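Local coordinates for T cell receptor mu chain (Monodelphis domestica, PDB 7L15), which pairs with a gamma chain to form the marsupial gamma-mu T cell receptor, which probably recognises antigen at the T cell surface, at residues A[154-158]-A[159-163]. Sequence-based numbering, arbitrary orientation.
Sequences RNFYP and KELHV
Phe156 and Leu161 meet round the turn that joins strand 148-156 to strand 162-167. Arg154 lays its guanidinium group beside Asn155 OD1 in two weak hydrogen bonds, the shorter from NH1 at 3.0 Å, while its NH2 forms a salt bridge with Glu136 of the T cell receptor gamma chain. Asn155 and Phe156 both face Tyr187, and Asn155 has a positive phi (64°); this geometry fits a G1 beta bulge where the chain turns its corner. Phe156 points its side chain toward the residues that follow: chi1 of 51° sets CG between the backbone N and the carbonyl carbon, and the ring reaches Leu161 at about a right angle. Leu161 CD2 lies over one face, 4.1 Å from the Phe156 ring centroid and 22° off the normal, a CH-pi contact displaced toward the rim, where Phe156 CE2 comes within 3.7 Å of Leu161 CG. At the ring edge, in its plane, sits Lys159 O, 3.6 Å from Phe156 CE2. Phe156 is buried, and Leu161, which also touches Val205 of the opposite sheet, lies at the margin of the apolar core, where both meet Leu179. The peptide from Tyr157 to Pro158 is cis, and it brings Pro158 CB over the centre of the tyrosine ring, 4.0 Å above its plane. Bent at chi2, Glu160 brings OE1 to 3.5 Å from Pro158 CB, a van der Waals approach. Pro158 O accepts a hydrogen bond from His207 NE2. A Tyr-cis-Pro turn carrying the chain between the sheets of the sandwich is characteristic of the B-C loop in immunoglobulin C1-set domains.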
loop_
_atom_site.group_PDB
_atom_site.type_symbol
_atom_site.label_atom_id
_atom_site.label_comp_id
_atom_site.label_asym_id
_atom_site.label_seq_id
_atom_site.Cartn_x
_atom_site.Cartn_y
_atom_site.Cartn_z
ATOM N N ARG A 154 6.025 -12.928 19.220
ATOM C CA ARG A 154 4.695 -13.296 18.728
ATOM C C ARG A 154 3.587 -13.031 19.733
ATOM O O ARG A 154 3.637 -13.493 20.876
ATOM C CB ARG A 154 4.637 -14.765 18.315
ATOM C CG ARG A 154 5.502 -15.059 17.131
ATOM C CD ARG A 154 4.883 -16.009 16.118
ATOM N NE ARG A 154 3.465 -16.263 16.321
ATOM C CZ ARG A 154 2.923 -17.474 16.339
ATOM N NH1 ARG A 154 1.623 -17.606 16.519
ATOM N NH2 ARG A 154 3.677 -18.556 16.148
ATOM N N ASN A 155 2.570 -12.309 19.274
ATOM C CA ASN A 155 1.280 -12.227 19.937
ATOM C C ASN A 155 1.431 -11.580 21.308
ATOM O O ASN A 155 1.518 -12.243 22.351
ATOM C CB ASN A 155 0.643 -13.616 19.970
ATOM C CG ASN A 155 0.556 -14.231 18.566
ATOM O OD1 ASN A 155 0.996 -15.360 18.334
ATOM N ND2 ASN A 155 0.010 -13.471 17.624
ATOM N N PHE A 156 1.504 -10.257 21.289
ATOM C CA PHE A 156 1.496 -9.459 22.495
ATOM C C PHE A 156 0.494 -8.335 22.337
ATOM O O PHE A 156 0.128 -7.946 21.228
ATOM C CB PHE A 156 2.884 -8.901 22.817
ATOM C CG PHE A 156 3.548 -8.186 21.678
ATOM C CD1 PHE A 156 4.234 -8.898 20.703
ATOM C CD2 PHE A 156 3.526 -6.802 21.605
ATOM C CE1 PHE A 156 4.866 -8.238 19.664
ATOM C CE2 PHE A 156 4.159 -6.130 20.569
ATOM C CZ PHE A 156 4.825 -6.850 19.593
ATOM N N TYR A 157 0.046 -7.819 23.470
ATOM C CA TYR A 157 -0.845 -6.704 23.482
ATOM C C TYR A 157 -0.639 -6.097 24.863
ATOM O O TYR A 157 -0.537 -6.855 25.839
ATOM C CB TYR A 157 -2.312 -7.102 23.266
ATOM C CG TYR A 157 -3.144 -5.850 23.136
ATOM C CD1 TYR A 157 -3.230 -5.184 21.913
ATOM C CD2 TYR A 157 -3.770 -5.281 24.245
ATOM C CE1 TYR A 157 -3.943 -3.997 21.784
ATOM C CE2 TYR A 157 -4.499 -4.074 24.122
ATOM C CZ TYR A 157 -4.577 -3.449 22.883
ATOM O OH TYR A 157 -5.278 -2.272 22.736
ATOM N N PRO A 158 -0.561 -4.757 24.990
ATOM C CA PRO A 158 -0.568 -3.740 23.933
ATOM C C PRO A 158 0.769 -3.697 23.156
ATOM O O PRO A 158 1.696 -4.462 23.459
ATOM C CB PRO A 158 -0.801 -2.428 24.714
ATOM C CG PRO A 158 -0.120 -2.686 26.043
ATOM C CD PRO A 158 -0.351 -4.158 26.324
ATOM N N LYS A 159 0.873 -2.779 22.193
ATOM C CA LYS A 159 1.963 -2.804 21.220
ATOM C C LYS A 159 3.286 -2.298 21.778
ATOM O O LYS A 159 4.331 -2.611 21.202
ATOM C CB LYS A 159 1.603 -1.964 19.976
ATOM C CG LYS A 159 1.695 -0.461 20.204
ATOM C CD LYS A 159 1.125 0.354 19.050
ATOM C CE LYS A 159 -0.315 0.741 19.317
ATOM N NZ LYS A 159 -0.649 2.104 18.806
ATOM N N GLU A 160 3.277 -1.505 22.848
ATOM C CA GLU A 160 4.522 -0.952 23.368
ATOM C C GLU A 160 5.406 -2.077 23.907
ATOM O O GLU A 160 4.964 -2.889 24.736
ATOM C CB GLU A 160 4.245 0.089 24.457
ATOM C CG GLU A 160 3.549 1.354 23.954
ATOM C CD GLU A 160 2.062 1.150 23.693
ATOM O OE1 GLU A 160 1.485 0.216 24.279
ATOM O OE2 GLU A 160 1.478 1.922 22.897
ATOM N N LEU A 161 6.646 -2.148 23.411
ATOM C CA LEU A 161 7.651 -3.033 23.990
ATOM C C LEU A 161 9.035 -2.483 23.684
ATOM O O LEU A 161 9.214 -1.601 22.844
ATOM C CB LEU A 161 7.521 -4.488 23.494
ATOM C CG LEU A 161 7.384 -4.874 22.010
ATOM C CD1 LEU A 161 8.067 -3.902 21.073
ATOM C CD2 LEU A 161 7.916 -6.267 21.743
ATOM N N HIS A 162 10.019 -3.044 24.363
ATOM C CA HIS A 162 11.416 -2.722 24.145
ATOM C C HIS A 162 12.140 -4.026 23.867
ATOM O O HIS A 162 11.930 -5.010 24.585
ATOM C CB HIS A 162 12.001 -2.014 25.367
ATOM C CG HIS A 162 13.352 -1.420 25.143
ATOM N ND1 HIS A 162 14.519 -2.092 25.446
ATOM C CD2 HIS A 162 13.726 -0.208 24.671
ATOM C CE1 HIS A 162 15.554 -1.320 25.166
ATOM N NE2 HIS A 162 15.099 -0.171 24.699
ATOM N N VAL A 163 12.963 -4.032 22.811
ATOM C CA VAL A 163 13.697 -5.204 22.349
ATOM C C VAL A 163 15.170 -4.859 22.263
ATOM O O VAL A 163 15.553 -3.724 21.951
ATOM C CB VAL A 163 13.219 -5.717 20.977
ATOM C CG1 VAL A 163 13.781 -7.121 20.694
ATOM C CG2 VAL A 163 11.715 -5.719 20.911
#